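Local coordinates for uncharacterized protein (Bacteroides thetaiotaomicron VPI-5482, PDB 3KNY) that is of unknown function but belongs to the BT_3535-like family and is probably made as a lipoprotein, at residues 96-102 / 124-130; 168-172 / 197-201; 75-79 / 185-189. One frame throughout, in Å; residues are numbered along the deposited sequence.

Interaction 1 (96-102 / 124-130); sequences NIADEDG and EYKTNGC
From N96 beside C130 to G102 beside K126, the two segments run against each other, their end-to-end directions 152° apart. No backbone bond joins them, though Y125 pairs with T103 just beyond G102. The CA atoms of A98 and N128 are 5.8 Å apart, and those of N96 and C130 open to 6.9 Å. Both hydrogen bonds that join the segments have a side chain as donor. Residues 96-97 end a strand that bonds to strand 204-217, whereas the chain from A98 onward is a loop lying along strand 124-134.

K126, on the strand, makes most of the contact with the loop. Its CG stands anti to the carbonyl carbon, and bends at chi2 and chi3 (chi3 -76°) fold the chain across the loop instead of extending it. CD passes 3.2 Å from D101 O, and NZ then donates to D99 O at 2.7 Å. The ammonium meets that carbonyl nearly end on, with a C=O...N angle of 161°, and also forms a salt bridge with the terminal carboxylate of P218. A methionine in its place would probably leave D99 O and the P218 carboxylate without their cationic mate and let the loop shift away from the strand. At the other end, N96 ND2 makes a weak, bent bond to G129 O, 119° at the hydrogen, and another weak one to Y24 OH. Between these two polar points, the methyl of A98 rests against the N128 side chain; Y147 of strand 140-149 also touches A98 and K126.

Joined here are the end of a strand in the mixed sheet and the first strand of the separate three-stranded antiparallel sheet, an inter-sheet packing in which side chains bridge the two segments.

Interaction 2 (168-172 / 197-201); sequences LGNDP and LSFKD
N170 and K200 supply both hydrogen bonds of this contact, one through the main chain and one through the asparagine amide. K200 N donates to N170 O at 2.8 Å, and the bond is nearly straight, 164° at the hydrogen. In return N170 ND2 donates a hydrogen bond to K200 O at 2.7 Å, meeting the carbonyl almost head-on. With CG beside its own backbone N (chi1 -69°), the amide is carried to K200 O, while the main-chain O of N170 takes K200 N. The other end of that amide, OD1, is bonded to the hydroxyl of S165, which would fix its rotation.

Weaker CA-H...O contacts add to these. The CA of N170 points its hydrogen at K200 O, and P172 CA lies 3.2 Å from S198 O, so K200 O receives a CA-H beside the amide N-H, and S198 O is met by the proline.

The apolar share falls to P172. One atom of its ring, CB, meets L197 CD1 at 4.1 Å and F199 CB at 4.0 Å. The F199 ring stacks edge-to-face with H135, and its CD1 lies 4.1 Å from N170 ND2; P139 touches both N170 and F199. Beside the proline, T163 of strand 154-164 touches both P172 and L197. Just before N170, G169 adopts a positive phi (107°) that strongly favours glycine, and its O packs against K200 CB.

Just beyond P172 the chain enters strand 173-175, where the backbones of S173 and S198 are hydrogen-bonded. The loop is thus the lead-in to an antiparallel strand pair: an asparagine side chain and main chain together take up the backbone of strand 188-201 before regular pairing begins.

Interaction 3 (75-79 / 185-189); sequences CINNI and DKKLI
I79 and L188 meet tip to tip on the close-packed side of this contact, CD1 to CD1 at 3.9 Å. C75 joins them from one turn earlier in helix 66-84: with SG anti to the backbone N (chi1 177°), its sulfur reaches L188 CD2 at 4.1 Å. All three side chains are buried, and Y53 of strand 53-55 and I217 of strand 204-217 extend this apolar patch.

The outer side is polar and looser. N78 ND2 donates to D185 O at 3.1 Å, in the carbonyl plane and on a lone pair, while the amide oxygen accepts from R82 NE one turn along the helix. K187 is exposed; its CE comes to 4.1 Å from N78 ND2, and its NZ bonds weakly to K184 O. K186 turns its ammonium away to a salt bridge with E92. K187 and L188 together face D183 in a G1 beta bulge, which brings the chain out of the turn and into strand 188-201.

Chemically, greasy tips seat the helix on the sheet, whereas on the more open edge one asparagine, its amide also bonded to R82, ties the helix to the turn through a single hydrogen bond.

In the fold
Interactions 1 and 3 are neighbours, their centres 15 Å apart and their nearest atoms about 5 Å apart. Strand 204-217 connects them: I217 bonds to the backbone of N96 and A98 in interaction 1 and packs on C75 and L188 in interaction 3. Helix 66-84 serves both as well, since its R68 bonds to A98 O. Interaction 2 lies at the far end of the elongated chain, its centre 36 Å from that of interaction 3, on the other side of the chain's centre, and 29 Å from that of interaction 1. Strand 188-201 nevertheless spans the distance, starting in interaction 3 and finishing in interaction 2. With the function unknown, the contacts can be related only to the fold.

Interaction 1 (96-102 / 124-130)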
ATOM      1  N   ASN A  96      -3.331  -1.284   0.784  1.00 33.12           N
ATOM      2  CA  ASN A  96      -3.567  -1.897   2.102  1.00 33.24           C
ATOM      3  C   ASN A  96      -4.950  -1.531   2.518  1.00 37.42           C
ATOM      4  O   ASN A  96      -5.453  -0.467   2.149  1.00 38.71           O
ATOM      5  CB  ASN A  96      -2.731  -1.291   3.212  1.00 32.90           C
ATOM      6  CG  ASN A  96      -1.310  -1.652   3.122  1.00 33.95           C
ATOM      7  OD1 ASN A  96      -0.941  -2.683   2.581  1.00 57.54           O
ATOM      8  ND2 ASN A  96      -0.479  -0.804   3.659  1.00 55.94           N
ATOM      9  N   ILE A  97      -5.540  -2.390   3.341  1.00 41.36           N
ATOM     10  CA  ILE A  97      -6.846  -2.161   3.899  1.00 41.69           C
ATOM     11  C   ILE A  97      -6.598  -2.026   5.391  1.00 44.25           C
ATOM     12  O   ILE A  97      -6.124  -2.972   6.036  1.00 43.64           O
ATOM     13  CB  ILE A  97      -7.763  -3.335   3.593  1.00 42.12           C
ATOM     14  CG1 ILE A  97      -7.553  -3.815   2.137  1.00 40.16           C
ATOM     15  CG2 ILE A  97      -9.217  -2.958   3.901  1.00 37.32           C
ATOM     16  CD1 ILE A  97      -7.898  -2.832   1.099  1.00 35.66           C
ATOM     17  N   ALA A  98      -6.866  -0.837   5.930  1.00 46.47           N
ATOM     18  CA  ALA A  98      -6.617  -0.576   7.344  1.00 49.47           C
ATOM     19  C   ALA A  98      -7.552  -1.428   8.184  1.00 54.40           C
ATOM     20  O   ALA A  98      -8.628  -1.843   7.722  1.00 55.20           O
ATOM     21  CB  ALA A  98      -6.820   0.877   7.663  1.00 48.92           C
ATOM     22  N   ASP A  99      -7.133  -1.703   9.415  1.00 57.93           N
ATOM     23  CA  ASP A  99      -7.969  -2.429  10.359  1.00 59.88           C
ATOM     24  C   ASP A  99      -9.123  -1.541  10.824  1.00 61.81           C
ATOM     25  O   ASP A  99      -9.161  -0.335  10.550  1.00 61.44           O
ATOM     26  CB  ASP A  99      -7.149  -2.856  11.573  1.00 60.71           C
ATOM     27  CG  ASP A  99      -6.219  -4.011  11.282  1.00 63.52           C
ATOM     28  OD1 ASP A  99      -6.675  -5.037  10.735  1.00 65.79           O
ATOM     29  OD2 ASP A  99      -5.028  -3.896  11.627  1.00 71.62           O
ATOM     30  N   GLU A 100     -10.061  -2.149  11.543  1.00 64.07           N
ATOM     31  CA  GLU A 100     -11.175  -1.411  12.124  1.00 65.99           C
ATOM     32  C   GLU A 100     -10.703  -0.709  13.417  1.00 68.59           C
ATOM     33  O   GLU A 100     -11.330   0.269  13.838  1.00 67.93           O
ATOM     34  CB  GLU A 100     -12.387  -2.343  12.359  1.00 65.61           C
ATOM     35  CG  GLU A 100     -13.772  -1.672  12.198  1.00 63.00           C
ATOM     36  CD  GLU A 100     -14.954  -2.661  12.221  1.00 61.89           C
ATOM     37  OE1 GLU A 100     -14.737  -3.888  12.140  1.00 63.53           O
ATOM     38  OE2 GLU A 100     -16.116  -2.208  12.294  1.00 51.73           O
ATOM     39  N   ASP A 101      -9.590  -1.183  14.016  1.00 72.19           N
ATOM     40  CA  ASP A 101      -9.011  -0.573  15.243  1.00 75.00           C
ATOM     41  C   ASP A 101      -9.114   0.949  15.161  1.00 76.09           C
ATOM     42  O   ASP A 101      -8.619   1.536  14.221  1.00 79.21           O
ATOM     43  CB  ASP A 101      -7.552  -1.044  15.542  1.00 74.80           C
ATOM     44  CG  ASP A 101      -6.540  -0.769  14.392  1.00 80.52           C
ATOM     45  OD1 ASP A 101      -6.394   0.380  13.909  1.00 86.95           O
ATOM     46  OD2 ASP A 101      -5.821  -1.718  14.005  1.00 83.95           O
ATOM     47  N   GLY A 102      -9.790   1.581  16.115  1.00 77.27           N
ATOM     48  CA  GLY A 102     -10.071   3.022  16.038  1.00 78.13           C
ATOM     49  C   GLY A 102      -9.456   3.840  17.166  1.00 79.11           C
ATOM     50  O   GLY A 102      -8.233   3.796  17.359  1.00 79.40           O
ATOM     51  N   GLU A 124     -13.574   8.735  13.987  1.00 60.47           N
ATOM     52  CA  GLU A 124     -12.571   7.871  14.678  1.00 60.62           C
ATOM     53  C   GLU A 124     -11.110   8.220  14.355  1.00 57.16           C
ATOM     54  O   GLU A 124     -10.829   8.812  13.335  1.00 56.68           O
ATOM     55  CB  GLU A 124     -12.841   6.381  14.383  1.00 61.95           C
ATOM     56  CG  GLU A 124     -13.789   6.110  13.191  1.00 65.90           C
ATOM     57  CD  GLU A 124     -13.744   4.677  12.695  1.00 70.98           C
ATOM     58  OE1 GLU A 124     -13.150   3.808  13.381  1.00 71.98           O
ATOM     59  OE2 GLU A 124     -14.297   4.434  11.596  1.00 71.39           O
ATOM     60  N   TYR A 125     -10.194   7.829  15.237  1.00 54.80           N
ATOM     61  CA  TYR A 125      -8.782   8.208  15.147  1.00 53.45           C
ATOM     62  C   TYR A 125      -7.861   7.012  14.912  1.00 50.67           C
ATOM     63  O   TYR A 125      -7.594   6.243  15.842  1.00 51.60           O
ATOM     64  CB  TYR A 125      -8.364   8.908  16.443  1.00 54.80           C
ATOM     65  CG  TYR A 125      -8.424  10.415  16.374  1.00 64.57           C
ATOM     66  CD1 TYR A 125      -7.492  11.125  15.596  1.00 68.24           C
ATOM     67  CD2 TYR A 125      -9.394  11.142  17.092  1.00 67.46           C
ATOM     68  CE1 TYR A 125      -7.531  12.511  15.518  1.00 72.74           C
ATOM     69  CE2 TYR A 125      -9.443  12.535  17.023  1.00 68.83           C
ATOM     70  CZ  TYR A 125      -8.505  13.216  16.235  1.00 74.83           C
ATOM     71  OH  TYR A 125      -8.530  14.598  16.152  1.00 78.56           O
ATOM     72  N   LYS A 126      -7.324   6.888  13.697  1.00 46.49           N
ATOM     73  CA  LYS A 126      -6.612   5.678  13.298  1.00 43.50           C
ATOM     74  C   LYS A 126      -5.194   5.890  12.756  1.00 42.39           C
ATOM     75  O   LYS A 126      -4.903   6.908  12.159  1.00 43.02           O
ATOM     76  CB  LYS A 126      -7.432   4.943  12.219  1.00 43.73           C
ATOM     77  CG  LYS A 126      -8.943   4.836  12.485  1.00 42.75           C
ATOM     78  CD  LYS A 126      -9.575   3.541  11.943  1.00 38.81           C
ATOM     79  CE  LYS A 126      -9.786   3.524  10.451  1.00 42.78           C
ATOM     80  NZ  LYS A 126     -10.122   2.143   9.955  1.00 35.31           N
ATOM     81  N   THR A 127      -4.335   4.887  12.948  1.00 41.35           N
ATOM     82  CA  THR A 127      -3.048   4.787  12.275  1.00 41.23           C
ATOM     83  C   THR A 127      -3.067   3.659  11.256  1.00 41.42           C
ATOM     84  O   THR A 127      -3.656   2.623  11.486  1.00 45.00           O
ATOM     85  CB  THR A 127      -1.913   4.497  13.250  1.00 40.05           C
ATOM     86  OG1 THR A 127      -2.010   5.393  14.358  1.00 46.08           O
ATOM     87  CG2 THR A 127      -0.570   4.728  12.582  1.00 36.78           C
ATOM     88  N   ASN A 128      -2.427   3.865  10.120  1.00 39.94           N
ATOM     89  CA  ASN A 128      -2.256   2.819   9.134  1.00 39.93           C
ATOM     90  C   ASN A 128      -0.906   3.073   8.500  1.00 38.92           C
ATOM     91  O   ASN A 128      -0.318   4.118   8.664  1.00 39.19           O
ATOM     92  CB  ASN A 128      -3.393   2.815   8.093  1.00 42.38           C
ATOM     93  CG  ASN A 128      -3.368   1.573   7.147  1.00 46.88           C
ATOM     94  OD1 ASN A 128      -3.626   1.691   5.943  1.00 47.95           O
ATOM     95  ND2 ASN A 128      -3.060   0.392   7.699  1.00 41.52           N
ATOM     96  N   GLY A 129      -0.396   2.093   7.795  1.00 39.21           N
ATOM     97  CA  GLY A 129       0.965   2.131   7.333  1.00 38.44           C
ATOM     98  C   GLY A 129       1.074   1.341   6.074  1.00 37.66           C
ATOM     99  O   GLY A 129       0.123   0.763   5.609  1.00 37.91           O
ATOM    100  N   CYS A 130       2.266   1.266   5.537  1.00 39.82           N
ATOM    101  CA  CYS A 130       2.383   0.882   4.159  1.00 38.99           C
ATOM    102  C   CYS A 130       3.837   0.655   3.752  1.00 35.09           C
ATOM    103  O   CYS A 130       4.667   1.515   3.976  1.00 33.25           O
ATOM    104  CB  CYS A 130       1.852   2.081   3.429  1.00 41.40           C
ATOM    105  SG  CYS A 130       1.720   1.687   1.906  1.00 61.19           S
TER

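Interaction 2 (168-172 / 197-201)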
ATOM      1  N   LEU A 168      20.754  -6.284  11.144  1.00 41.18           N
ATOM      2  CA  LEU A 168      21.679  -5.307  11.723  1.00 41.48           C
ATOM      3  C   LEU A 168      22.854  -5.142  10.761  1.00 39.68           C
ATOM      4  O   LEU A 168      23.262  -6.102  10.102  1.00 40.35           O
ATOM      5  CB  LEU A 168      22.232  -5.839  13.069  1.00 42.69           C
ATOM      6  CG  LEU A 168      21.265  -6.310  14.170  1.00 43.31           C
ATOM      7  CD1 LEU A 168      22.064  -6.864  15.346  1.00 36.01           C
ATOM      8  CD2 LEU A 168      20.304  -5.174  14.595  1.00 40.12           C
ATOM      9  N   GLY A 169      23.409  -3.944  10.679  1.00 36.26           N
ATOM     10  CA  GLY A 169      24.580  -3.734   9.840  1.00 33.67           C
ATOM     11  C   GLY A 169      24.307  -2.972   8.568  1.00 34.23           C
ATOM     12  O   GLY A 169      25.234  -2.512   7.923  1.00 36.38           O
ATOM     13  N   ASN A 170      23.041  -2.818   8.199  1.00 33.67           N
ATOM     14  CA  ASN A 170      22.705  -2.021   7.038  1.00 31.34           C
ATOM     15  C   ASN A 170      22.749  -0.509   7.228  1.00 30.41           C
ATOM     16  O   ASN A 170      23.077   0.203   6.294  1.00 31.10           O
ATOM     17  CB  ASN A 170      21.343  -2.451   6.505  1.00 31.56           C
ATOM     18  CG  ASN A 170      21.379  -3.849   5.893  1.00 32.73           C
ATOM     19  OD1 ASN A 170      20.425  -4.620   6.002  1.00 31.65           O
ATOM     20  ND2 ASN A 170      22.492  -4.178   5.244  1.00 16.15           N
ATOM     21  N   ASP A 171      22.427  -0.004   8.415  1.00 31.68           N
ATOM     22  CA  ASP A 171      22.298   1.462   8.626  1.00 33.09           C
ATOM     23  C   ASP A 171      21.602   2.169   7.501  1.00 31.15           C
ATOM     24  O   ASP A 171      22.169   3.071   6.881  1.00 33.21           O
ATOM     25  CB  ASP A 171      23.648   2.140   8.747  1.00 33.88           C
ATOM     26  CG  ASP A 171      24.278   1.912  10.037  1.00 43.68           C
ATOM     27  OD1 ASP A 171      23.762   1.088  10.843  1.00 52.74           O
ATOM     28  OD2 ASP A 171      25.320   2.572  10.219  1.00 60.36           O
ATOM     29  N   PRO A 172      20.381   1.766   7.205  1.00 29.29           N
ATOM     30  CA  PRO A 172      19.753   2.452   6.098  1.00 27.89           C
ATOM     31  C   PRO A 172      19.370   3.887   6.455  1.00 25.98           C
ATOM     32  O   PRO A 172      19.118   4.214   7.587  1.00 28.05           O
ATOM     33  CB  PRO A 172      18.525   1.598   5.801  1.00 29.10           C
ATOM     34  CG  PRO A 172      18.277   0.815   7.022  1.00 28.90           C
ATOM     35  CD  PRO A 172      19.552   0.695   7.768  1.00 27.00           C
ATOM     36  N   LEU A 197      17.568   5.891  -1.048  1.00 23.19           N
ATOM     37  CA  LEU A 197      17.805   4.988   0.079  1.00 21.36           C
ATOM     38  C   LEU A 197      19.265   4.647   0.017  1.00 19.39           C
ATOM     39  O   LEU A 197      19.753   4.294  -1.048  1.00 17.78           O
ATOM     40  CB  LEU A 197      16.968   3.721  -0.047  1.00 21.16           C
ATOM     41  CG  LEU A 197      17.156   2.565   0.941  1.00 27.80           C
ATOM     42  CD1 LEU A 197      16.733   2.967   2.384  1.00 16.60           C
ATOM     43  CD2 LEU A 197      16.386   1.297   0.427  1.00 22.91           C
ATOM     44  N   SER A 198      19.970   4.805   1.138  1.00 19.54           N
ATOM     45  CA  SER A 198      21.393   4.451   1.208  1.00 20.99           C
ATOM     46  C   SER A 198      21.546   3.465   2.315  1.00 21.44           C
ATOM     47  O   SER A 198      20.921   3.629   3.350  1.00 20.11           O
ATOM     48  CB  SER A 198      22.268   5.660   1.540  1.00 18.84           C
ATOM     49  OG  SER A 198      22.176   6.604   0.502  1.00 31.85           O
ATOM     50  N   PHE A 199      22.370   2.439   2.094  1.00 22.14           N
ATOM     51  CA  PHE A 199      22.707   1.477   3.142  1.00 22.40           C
ATOM     52  C   PHE A 199      24.003   0.751   2.847  1.00 21.63           C
ATOM     53  O   PHE A 199      24.505   0.733   1.719  1.00 20.44           O
ATOM     54  CB  PHE A 199      21.560   0.482   3.397  1.00 25.13           C
ATOM     55  CG  PHE A 199      21.241  -0.434   2.231  1.00 25.52           C
ATOM     56  CD1 PHE A 199      21.851  -1.662   2.107  1.00 27.92           C
ATOM     57  CD2 PHE A 199      20.282  -0.095   1.312  1.00 28.14           C
ATOM     58  CE1 PHE A 199      21.542  -2.513   1.049  1.00 29.18           C
ATOM     59  CE2 PHE A 199      19.978  -0.945   0.244  1.00 31.54           C
ATOM     60  CZ  PHE A 199      20.603  -2.154   0.122  1.00 27.14           C
ATOM     61  N   LYS A 200      24.560   0.187   3.897  1.00 23.94           N
ATOM     62  CA  LYS A 200      25.758  -0.631   3.787  1.00 26.80           C
ATOM     63  C   LYS A 200      25.371  -2.079   3.514  1.00 25.62           C
ATOM     64  O   LYS A 200      24.470  -2.619   4.161  1.00 25.98           O
ATOM     65  CB  LYS A 200      26.565  -0.577   5.094  1.00 28.03           C
ATOM     66  CG  LYS A 200      27.143   0.801   5.459  1.00 36.77           C
ATOM     67  CD  LYS A 200      28.300   1.222   4.535  1.00 47.40           C
ATOM     68  CE  LYS A 200      29.643   0.576   4.926  1.00 54.16           C
ATOM     69  NZ  LYS A 200      30.667   0.694   3.829  1.00 55.06           N
ATOM     70  N   ASP A 201      26.037  -2.678   2.532  1.00 25.26           N
ATOM     71  CA  ASP A 201      26.045  -4.122   2.314  1.00 23.43           C
ATOM     72  C   ASP A 201      27.457  -4.583   2.613  1.00 23.10           C
ATOM     73  O   ASP A 201      28.194  -4.938   1.706  1.00 24.81           O
ATOM     74  CB  ASP A 201      25.705  -4.429   0.862  1.00 24.07           C
ATOM     75  CG  ASP A 201      25.740  -5.909   0.545  1.00 25.64           C
ATOM     76  OD1 ASP A 201      25.628  -6.743   1.476  1.00 26.43           O
ATOM     77  OD2 ASP A 201      25.877  -6.221  -0.656  1.00 32.38           O
TER

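Interaction 3 (75-79 / 185-189)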
ATOM      1  N   CYS A  75     -16.156   1.113  -1.155  1.00 44.10           N
ATOM      2  CA  CYS A  75     -14.971   1.742  -1.678  1.00 43.06           C
ATOM      3  C   CYS A  75     -14.453   1.067  -2.948  1.00 41.77           C
ATOM      4  O   CYS A  75     -14.282   1.711  -3.989  1.00 42.54           O
ATOM      5  CB  CYS A  75     -13.915   1.714  -0.583  1.00 42.75           C
ATOM      6  SG  CYS A  75     -12.371   2.375  -1.117  1.00 47.47           S
ATOM      7  N   ILE A  76     -14.191  -0.230  -2.823  1.00 41.33           N
ATOM      8  CA  ILE A  76     -13.723  -1.103  -3.907  1.00 40.27           C
ATOM      9  C   ILE A  76     -14.688  -1.074  -5.076  1.00 37.51           C
ATOM     10  O   ILE A  76     -14.285  -1.123  -6.229  1.00 32.95           O
ATOM     11  CB  ILE A  76     -13.587  -2.560  -3.339  1.00 42.17           C
ATOM     12  CG1 ILE A  76     -12.343  -2.645  -2.466  1.00 47.78           C
ATOM     13  CG2 ILE A  76     -13.506  -3.621  -4.409  1.00 43.95           C
ATOM     14  CD1 ILE A  76     -11.064  -2.197  -3.184  1.00 52.82           C
ATOM     15  N   ASN A  77     -15.977  -0.982  -4.773  1.00 38.60           N
ATOM     16  CA  ASN A  77     -16.995  -0.962  -5.823  1.00 40.27           C
ATOM     17  C   ASN A  77     -16.850   0.287  -6.670  1.00 39.09           C
ATOM     18  O   ASN A  77     -16.841   0.235  -7.904  1.00 39.98           O
ATOM     19  CB  ASN A  77     -18.416  -1.020  -5.245  1.00 40.63           C
ATOM     20  CG  ASN A  77     -19.452  -1.309  -6.315  1.00 43.72           C
ATOM     21  OD1 ASN A  77     -19.490  -2.411  -6.854  1.00 53.01           O
ATOM     22  ND2 ASN A  77     -20.274  -0.319  -6.652  1.00 41.63           N
ATOM     23  N   ASN A  78     -16.733   1.406  -5.977  1.00 36.91           N
ATOM     24  CA  ASN A  78     -16.551   2.700  -6.596  1.00 36.71           C
ATOM     25  C   ASN A  78     -15.284   2.719  -7.456  1.00 36.78           C
ATOM     26  O   ASN A  78     -15.316   3.165  -8.604  1.00 38.06           O
ATOM     27  CB  ASN A  78     -16.532   3.753  -5.479  1.00 36.84           C
ATOM     28  CG  ASN A  78     -15.852   5.025  -5.871  1.00 45.68           C
ATOM     29  OD1 ASN A  78     -16.390   5.791  -6.678  1.00 49.62           O
ATOM     30  ND2 ASN A  78     -14.651   5.279  -5.288  1.00 38.05           N
ATOM     31  N   ILE A  79     -14.177   2.211  -6.918  1.00 35.56           N
ATOM     32  CA  ILE A  79     -12.918   2.183  -7.671  1.00 36.66           C
ATOM     33  C   ILE A  79     -13.048   1.304  -8.931  1.00 37.10           C
ATOM     34  O   ILE A  79     -12.609   1.694 -10.014  1.00 35.49           O
ATOM     35  CB  ILE A  79     -11.706   1.720  -6.778  1.00 36.32           C
ATOM     36  CG1 ILE A  79     -11.442   2.756  -5.676  1.00 35.82           C
ATOM     37  CG2 ILE A  79     -10.450   1.525  -7.625  1.00 30.68           C
ATOM     38  CD1 ILE A  79     -10.652   2.248  -4.482  1.00 25.75           C
ATOM     39  N   ASP A 185     -12.165  11.264  -4.717  1.00 41.35           N
ATOM     40  CA  ASP A 185     -12.865  10.422  -5.703  1.00 42.31           C
ATOM     41  C   ASP A 185     -12.722   8.927  -5.386  1.00 42.04           C
ATOM     42  O   ASP A 185     -13.717   8.214  -5.256  1.00 42.40           O
ATOM     43  CB  ASP A 185     -12.319  10.648  -7.110  1.00 42.87           C
ATOM     44  CG  ASP A 185     -12.405  12.060  -7.539  1.00 42.17           C
ATOM     45  OD1 ASP A 185     -13.428  12.704  -7.231  1.00 45.43           O
ATOM     46  OD2 ASP A 185     -11.441  12.521  -8.183  1.00 49.20           O
ATOM     47  N   LYS A 186     -11.472   8.469  -5.287  1.00 40.24           N
ATOM     48  CA  LYS A 186     -11.151   7.070  -5.028  1.00 38.81           C
ATOM     49  C   LYS A 186     -11.406   6.707  -3.575  1.00 39.11           C
ATOM     50  O   LYS A 186     -11.525   5.531  -3.254  1.00 39.47           O
ATOM     51  CB  LYS A 186      -9.685   6.792  -5.345  1.00 39.46           C
ATOM     52  CG  LYS A 186      -9.245   7.204  -6.741  1.00 38.90           C
ATOM     53  CD  LYS A 186      -7.865   6.690  -6.999  1.00 41.13           C
ATOM     54  CE  LYS A 186      -7.232   7.264  -8.235  1.00 38.74           C
ATOM     55  NZ  LYS A 186      -5.770   7.162  -8.072  1.00 38.56           N
ATOM     56  N   LYS A 187     -11.476   7.718  -2.706  1.00 39.81           N
ATOM     57  CA  LYS A 187     -11.685   7.530  -1.264  1.00 39.40           C
ATOM     58  C   LYS A 187     -10.546   6.707  -0.651  1.00 38.42           C
ATOM     59  O   LYS A 187     -10.776   5.836   0.182  1.00 38.07           O
ATOM     60  CB  LYS A 187     -13.061   6.914  -0.990  1.00 39.28           C
ATOM     61  CG  LYS A 187     -14.224   7.745  -1.594  1.00 47.03           C
ATOM     62  CD  LYS A 187     -15.601   7.028  -1.538  1.00 56.63           C
ATOM     63  CE  LYS A 187     -16.587   7.612  -2.561  1.00 61.25           C
ATOM     64  NZ  LYS A 187     -16.375   9.095  -2.742  1.00 62.94           N
ATOM     65  N   LEU A 188      -9.318   7.004  -1.090  1.00 36.94           N
ATOM     66  CA  LEU A 188      -8.096   6.360  -0.595  1.00 34.76           C
ATOM     67  C   LEU A 188      -7.120   7.392  -0.027  1.00 31.46           C
ATOM     68  O   LEU A 188      -7.148   8.558  -0.421  1.00 31.72           O
ATOM     69  CB  LEU A 188      -7.384   5.638  -1.746  1.00 33.78           C
ATOM     70  CG  LEU A 188      -8.104   4.493  -2.445  1.00 35.12           C
ATOM     71  CD1 LEU A 188      -7.253   4.008  -3.627  1.00 32.35           C
ATOM     72  CD2 LEU A 188      -8.366   3.370  -1.461  1.00 27.01           C
ATOM     73  N   ILE A 189      -6.247   6.951   0.878  1.00 28.33           N
ATOM     74  CA  ILE A 189      -5.090   7.738   1.298  1.00 25.94           C
ATOM     75  C   ILE A 189      -3.950   7.303   0.399  1.00 25.74           C
ATOM     76  O   ILE A 189      -3.786   6.129   0.215  1.00 26.20           O
ATOM     77  CB  ILE A 189      -4.730   7.470   2.764  1.00 26.49           C
ATOM     78  CG1 ILE A 189      -5.879   7.922   3.684  1.00 27.69           C
ATOM     79  CG2 ILE A 189      -3.469   8.200   3.168  1.00 22.78           C
ATOM     80  CD1 ILE A 189      -5.725   7.485   5.150  1.00 20.87           C
TER